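Local coordinates for protein nucleoside-diphosphate sugar epimerase (SulA family) (Corynebacterium glutamicum, PDB 3OH8) that is probably a nucleoside-diphosphate sugar epimerase of the SulA family that acts on nucleotide-linked sugars through an NAD(P)-binding Rossmann domain, at residues A[280-283]-A[284-287]; A[500-503]-A[504-508]. One frame throughout, in Å; residues are numbered along the deposited sequence.

Contact 1 of 2, residues A[280-283]-A[284-287]; sequences EVCR and DWEH
Asp-284 bends back over the helical turn that begins at Glu-280. Asp-284 N gives a hydrogen bond to Glu-280 O at 3.0 Å, and a chi1 of -68° keeps CG beside that same N, so Asp-284 CG comes within 3.4 Å of Glu-280 O. The two carboxylates are like charges, Glu-280 OE2 standing 4.4 Å from Asp-284 OD2 with their planes 83° apart; Lys-222 pairs with Glu-280 and probably eases the repulsion. Arg-283 also turns back along the helix, and its bend at chi3 (-61°) lays a guanidinium face over Glu-280 CA. Arg-283 NE gives its hydrogen to a water at 2.9 Å in the guanidinium plane, and this water donates to Asp-284 OD1 at 3.3 Å, joining charges that do not touch. NH1 goes on to Ser-273. Helix 277-287 belongs to the crossover between parallel strands 248-254 and 298-308 of the Rossmann-type domain. On its inner side Cys-282 lies buried against Phe-257, with SG at the indole edge of Trp-285, 4.3 Å from CE3. Cys-282 O accepts Glu-286 N at 2.9 Å, while the Glu-286 carboxylate reaches Arg-303 and Ser-253 in those strands.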
loop_
_atom_site.group_PDB
_atom_site.type_symbol
_atom_site.label_atom_id
_atom_site.label_comp_id
_atom_site.label_asym_id
_atom_site.label_seq_id
_atom_site.Cartn_x
_atom_site.Cartn_y
_atom_site.Cartn_z
ATOM N N GLU A 280 -17.043 22.533 -2.749
ATOM C CA GLU A 280 -17.180 23.071 -4.092
ATOM C C GLU A 280 -16.029 22.592 -4.957
ATOM O O GLU A 280 -16.235 22.158 -6.084
ATOM C CB GLU A 280 -17.218 24.599 -4.075
ATOM C CG GLU A 280 -17.195 25.221 -5.465
ATOM C CD GLU A 280 -17.468 26.717 -5.437
ATOM O OE1 GLU A 280 -17.594 27.284 -4.330
ATOM O OE2 GLU A 280 -17.557 27.323 -6.523
ATOM N N VAL A 281 -14.820 22.680 -4.418
ATOM C CA VAL A 281 -13.631 22.207 -5.119
ATOM C C VAL A 281 -13.805 20.758 -5.541
ATOM O O VAL A 281 -13.576 20.410 -6.698
ATOM C CB VAL A 281 -12.364 22.329 -4.250
ATOM C CG1 VAL A 281 -11.228 21.520 -4.858
ATOM C CG2 VAL A 281 -11.976 23.802 -4.092
ATOM N N CYS A 282 -14.241 19.920 -4.611
ATOM C CA CYS A 282 -14.447 18.513 -4.924
ATOM C C CYS A 282 -15.544 18.275 -5.958
ATOM O O CYS A 282 -15.395 17.402 -6.816
ATOM C CB CYS A 282 -14.689 17.696 -3.649
ATOM S SG CYS A 282 -13.275 17.719 -2.534
ATOM N N ARG A 283 -16.642 19.029 -5.889
ATOM C CA ARG A 283 -17.684 18.907 -6.912
ATOM C C ARG A 283 -17.100 19.210 -8.289
ATOM O O ARG A 283 -17.353 18.486 -9.253
ATOM C CB ARG A 283 -18.879 19.855 -6.658
ATOM C CG ARG A 283 -19.767 19.500 -5.449
ATOM C CD ARG A 283 -21.071 20.325 -5.439
ATOM N NE ARG A 283 -20.830 21.767 -5.337
ATOM C CZ ARG A 283 -20.753 22.439 -4.185
ATOM N NH1 ARG A 283 -20.885 21.804 -3.024
ATOM N NH2 ARG A 283 -20.538 23.745 -4.190
ATOM N N ASP A 284 -16.345 20.301 -8.386
ATOM C CA ASP A 284 -15.740 20.689 -9.659
ATOM C C ASP A 284 -14.722 19.649 -10.119
ATOM O O ASP A 284 -14.636 19.315 -11.297
ATOM C CB ASP A 284 -15.032 22.023 -9.511
ATOM C CG ASP A 284 -16.003 23.178 -9.276
ATOM O OD1 ASP A 284 -17.221 22.969 -9.448
ATOM O OD2 ASP A 284 -15.542 24.279 -8.915
ATOM N N TRP A 285 -13.936 19.158 -9.168
ATOM C CA TRP A 285 -12.909 18.162 -9.451
ATOM C C TRP A 285 -13.546 16.893 -10.040
ATOM O O TRP A 285 -13.073 16.339 -11.039
ATOM C CB TRP A 285 -12.183 17.874 -8.140
ATOM C CG TRP A 285 -11.004 16.974 -8.185
ATOM C CD1 TRP A 285 -10.330 16.525 -9.283
ATOM C CD2 TRP A 285 -10.341 16.417 -7.045
ATOM N NE1 TRP A 285 -9.282 15.714 -8.895
ATOM C CE2 TRP A 285 -9.269 15.633 -7.526
ATOM C CE3 TRP A 285 -10.553 16.507 -5.662
ATOM C CZ2 TRP A 285 -8.407 14.935 -6.671
ATOM C CZ3 TRP A 285 -9.704 15.812 -4.814
ATOM C CH2 TRP A 285 -8.642 15.029 -5.325
ATOM N N GLU A 286 -14.639 16.441 -9.440
ATOM C CA GLU A 286 -15.362 15.305 -9.992
ATOM C C GLU A 286 -16.032 15.631 -11.331
ATOM O O GLU A 286 -16.006 14.828 -12.267
ATOM C CB GLU A 286 -16.372 14.780 -8.969
ATOM C CG GLU A 286 -15.678 14.202 -7.732
ATOM C CD GLU A 286 -16.646 13.574 -6.755
ATOM O OE1 GLU A 286 -17.842 13.454 -7.095
ATOM O OE2 GLU A 286 -16.213 13.210 -5.644
ATOM N N HIS A 287 -16.625 16.815 -11.437
ATOM C CA HIS A 287 -17.358 17.150 -12.656
ATOM C C HIS A 287 -16.431 17.274 -13.870
ATOM O O HIS A 287 -16.857 17.112 -15.004
ATOM C CB HIS A 287 -18.177 18.440 -12.473
ATOM C CG HIS A 287 -18.958 18.819 -13.694
ATOM N ND1 HIS A 287 -18.640 19.908 -14.476
ATOM C CD2 HIS A 287 -20.019 18.225 -14.290
ATOM C CE1 HIS A 287 -19.484 19.981 -15.491
ATOM N NE2 HIS A 287 -20.331 18.971 -15.400
HETATM O O HOH W 1 -20.025 23.150 -7.734
#

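Contact 2 of 2, residues A[500-503]-A[504-508]; sequences LNFR and RKRND
Arg-504 folds its side chain back along helix 488-511, over the preceding turn formed by Leu-500 and Asn-501. It starts from a backbone already tied down, since Arg-504 N donates to Leu-500 O at 2.8 Å. Arg-504 CB rests 3.4 Å from Leu-500 O. The chain then runs out through CG and turns at CD, where a chi3 of 42° swings the guanidinium back toward the N-terminal side. Arg-504 NE meets a water at 2.9 Å in the guanidinium plane, and the water gives a hydrogen to Asn-501 OD1 at 2.8 Å, a bridge that helps fix the rotation of the group. At CZ the guanidinium opens flat, with Leu-500 O over the centre of one face. At the tip the two nitrogens part: Arg-504 NH1 lies against Leu-500 CG at 4.0 Å, and Arg-504 NH2 comes to 3.7 Å from Asn-501 CA.

A second arginine works round the helix from there. Phe-502 and Arg-506 run side by side in the same direction, and the guanidinium offers a face to the rim of the phenyl ring, with Phe-502 CE2 3.7 Å from Arg-506 NE. The planes are 50° apart, so this is a slanted contact and not a flat stack. Both side chains start with CG anti to the backbone N (chi1 of Phe-502 176°), which sends them off the helix together.

That shared direction leads to the N-terminal antiparallel sheet. Arg-506 forms a salt bridge with Asp-100 and a cation-pi contact with Phe-8 of strand 3-9, Arg-503 bonds to Gln-99, and Phe-502 packs on Gln-99 as well, so that helix 488-511 lies against strand 91-99 and the turn that joins it to strand 102-110.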
loop_
_atom_site.group_PDB
_atom_site.type_symbol
_atom_site.label_atom_id
_atom_site.label_comp_id
_atom_site.label_asym_id
_atom_site.label_seq_id
_atom_site.Cartn_x
_atom_site.Cartn_y
_atom_site.Cartn_z
ATOM N N LEU A 500 10.909 -27.893 11.028
ATOM C CA LEU A 500 10.510 -28.972 11.930
ATOM C C LEU A 500 9.611 -28.466 13.072
ATOM O O LEU A 500 8.608 -29.098 13.416
ATOM C CB LEU A 500 11.774 -29.638 12.494
ATOM C CG LEU A 500 11.948 -31.156 12.526
ATOM C CD1 LEU A 500 11.332 -31.848 11.311
ATOM C CD2 LEU A 500 13.442 -31.475 12.659
ATOM N N ASN A 501 9.968 -27.324 13.653
ATOM C CA ASN A 501 9.173 -26.737 14.733
ATOM C C ASN A 501 7.748 -26.424 14.271
ATOM O O ASN A 501 6.766 -26.721 14.956
ATOM C CB ASN A 501 9.850 -25.468 15.275
ATOM C CG ASN A 501 9.029 -24.774 16.347
ATOM O OD1 ASN A 501 8.878 -25.282 17.459
ATOM N ND2 ASN A 501 8.501 -23.594 16.020
ATOM N N PHE A 502 7.635 -25.817 13.098
ATOM C CA PHE A 502 6.323 -25.481 12.560
ATOM C C PHE A 502 5.505 -26.751 12.374
ATOM O O PHE A 502 4.330 -26.827 12.751
ATOM C CB PHE A 502 6.452 -24.766 11.215
ATOM C CG PHE A 502 5.121 -24.480 10.570
ATOM C CD1 PHE A 502 4.441 -23.299 10.847
ATOM C CD2 PHE A 502 4.530 -25.410 9.727
ATOM C CE1 PHE A 502 3.193 -23.046 10.278
ATOM C CE2 PHE A 502 3.278 -25.166 9.149
ATOM C CZ PHE A 502 2.612 -23.981 9.422
ATOM N N ARG A 503 6.136 -27.758 11.786
ATOM C CA ARG A 503 5.434 -28.996 11.497
ATOM C C ARG A 503 5.044 -29.765 12.757
ATOM O O ARG A 503 3.976 -30.361 12.811
ATOM C CB ARG A 503 6.238 -29.853 10.532
ATOM C CG ARG A 503 6.212 -29.275 9.133
ATOM C CD ARG A 503 7.209 -29.941 8.213
ATOM N NE ARG A 503 7.098 -29.388 6.867
ATOM C CZ ARG A 503 7.886 -29.718 5.857
ATOM N NH1 ARG A 503 8.858 -30.607 6.033
ATOM N NH2 ARG A 503 7.707 -29.159 4.672
ATOM N N ARG A 504 5.899 -29.734 13.772
ATOM C CA ARG A 504 5.602 -30.441 15.013
ATOM C C ARG A 504 4.365 -29.816 15.666
ATOM O O ARG A 504 3.464 -30.516 16.132
ATOM C CB ARG A 504 6.821 -30.407 15.945
ATOM C CG ARG A 504 6.825 -31.448 17.042
ATOM C CD ARG A 504 8.271 -31.776 17.427
ATOM N NE ARG A 504 9.025 -30.538 17.485
ATOM C CZ ARG A 504 10.230 -30.336 16.963
ATOM N NH1 ARG A 504 10.887 -31.303 16.339
ATOM N NH2 ARG A 504 10.775 -29.138 17.077
ATOM N N LYS A 505 4.313 -28.491 15.672
ATOM C CA LYS A 505 3.163 -27.774 16.231
ATOM C C LYS A 505 1.877 -28.021 15.429
ATOM O O LYS A 505 0.827 -28.287 16.001
ATOM C CB LYS A 505 3.469 -26.275 16.313
ATOM C CG LYS A 505 2.276 -25.409 16.683
ATOM C CD LYS A 505 1.847 -25.602 18.132
ATOM C CE LYS A 505 0.775 -24.586 18.516
ATOM N NZ LYS A 505 0.391 -24.682 19.953
ATOM N N ARG A 506 1.962 -27.948 14.105
ATOM C CA ARG A 506 0.792 -28.206 13.268
ATOM C C ARG A 506 0.276 -29.633 13.455
ATOM O O ARG A 506 -0.933 -29.858 13.540
ATOM C CB ARG A 506 1.084 -27.939 11.788
ATOM C CG ARG A 506 -0.072 -28.348 10.877
ATOM C CD ARG A 506 0.127 -27.880 9.442
ATOM N NE ARG A 506 -0.207 -26.471 9.294
ATOM C CZ ARG A 506 -0.511 -25.891 8.137
ATOM N NH1 ARG A 506 -0.520 -26.601 7.017
ATOM N NH2 ARG A 506 -0.812 -24.604 8.100
ATOM N N ASN A 507 1.189 -30.599 13.510
ATOM C CA ASN A 507 0.798 -31.995 13.708
ATOM C C ASN A 507 0.123 -32.178 15.067
ATOM O O ASN A 507 -0.850 -32.926 15.208
ATOM C CB ASN A 507 2.016 -32.924 13.576
ATOM C CG ASN A 507 1.690 -34.378 13.926
ATOM O OD1 ASN A 507 1.739 -34.774 15.094
ATOM N ND2 ASN A 507 1.368 -35.180 12.911
ATOM N N ASP A 508 0.653 -31.494 16.074
ATOM C CA ASP A 508 0.054 -31.549 17.393
ATOM C C ASP A 508 -1.356 -30.958 17.336
ATOM O O ASP A 508 -2.302 -31.524 17.892
ATOM C CB ASP A 508 0.912 -30.797 18.404
ATOM C CG ASP A 508 0.598 -31.187 19.830
ATOM O OD1 ASP A 508 0.138 -32.331 20.045
ATOM O OD2 ASP A 508 0.818 -30.355 20.735
HETATM O O HOH W 2 8.482 -27.842 18.534
#

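From the N terminus the chain first builds an antiparallel sheet and long helix 119-139, consistent with a helix-grip fold, then enters the Rossmann-type domain. Contact 1 comes there, within helix 277-287, which sits beside helix 222-242. Much later, beyond the unmodelled residues 457-483, contact 2 falls in helix 488-511, which returns to the sheet made by the start of the chain. Each contact spans a single run of helix and closes no loop; the two follow in series, neither nesting nor crossing. The centres of contact 1 and contact 2 are about 57 Å apart; the two lie on opposite sides of the chain's centre and do not touch.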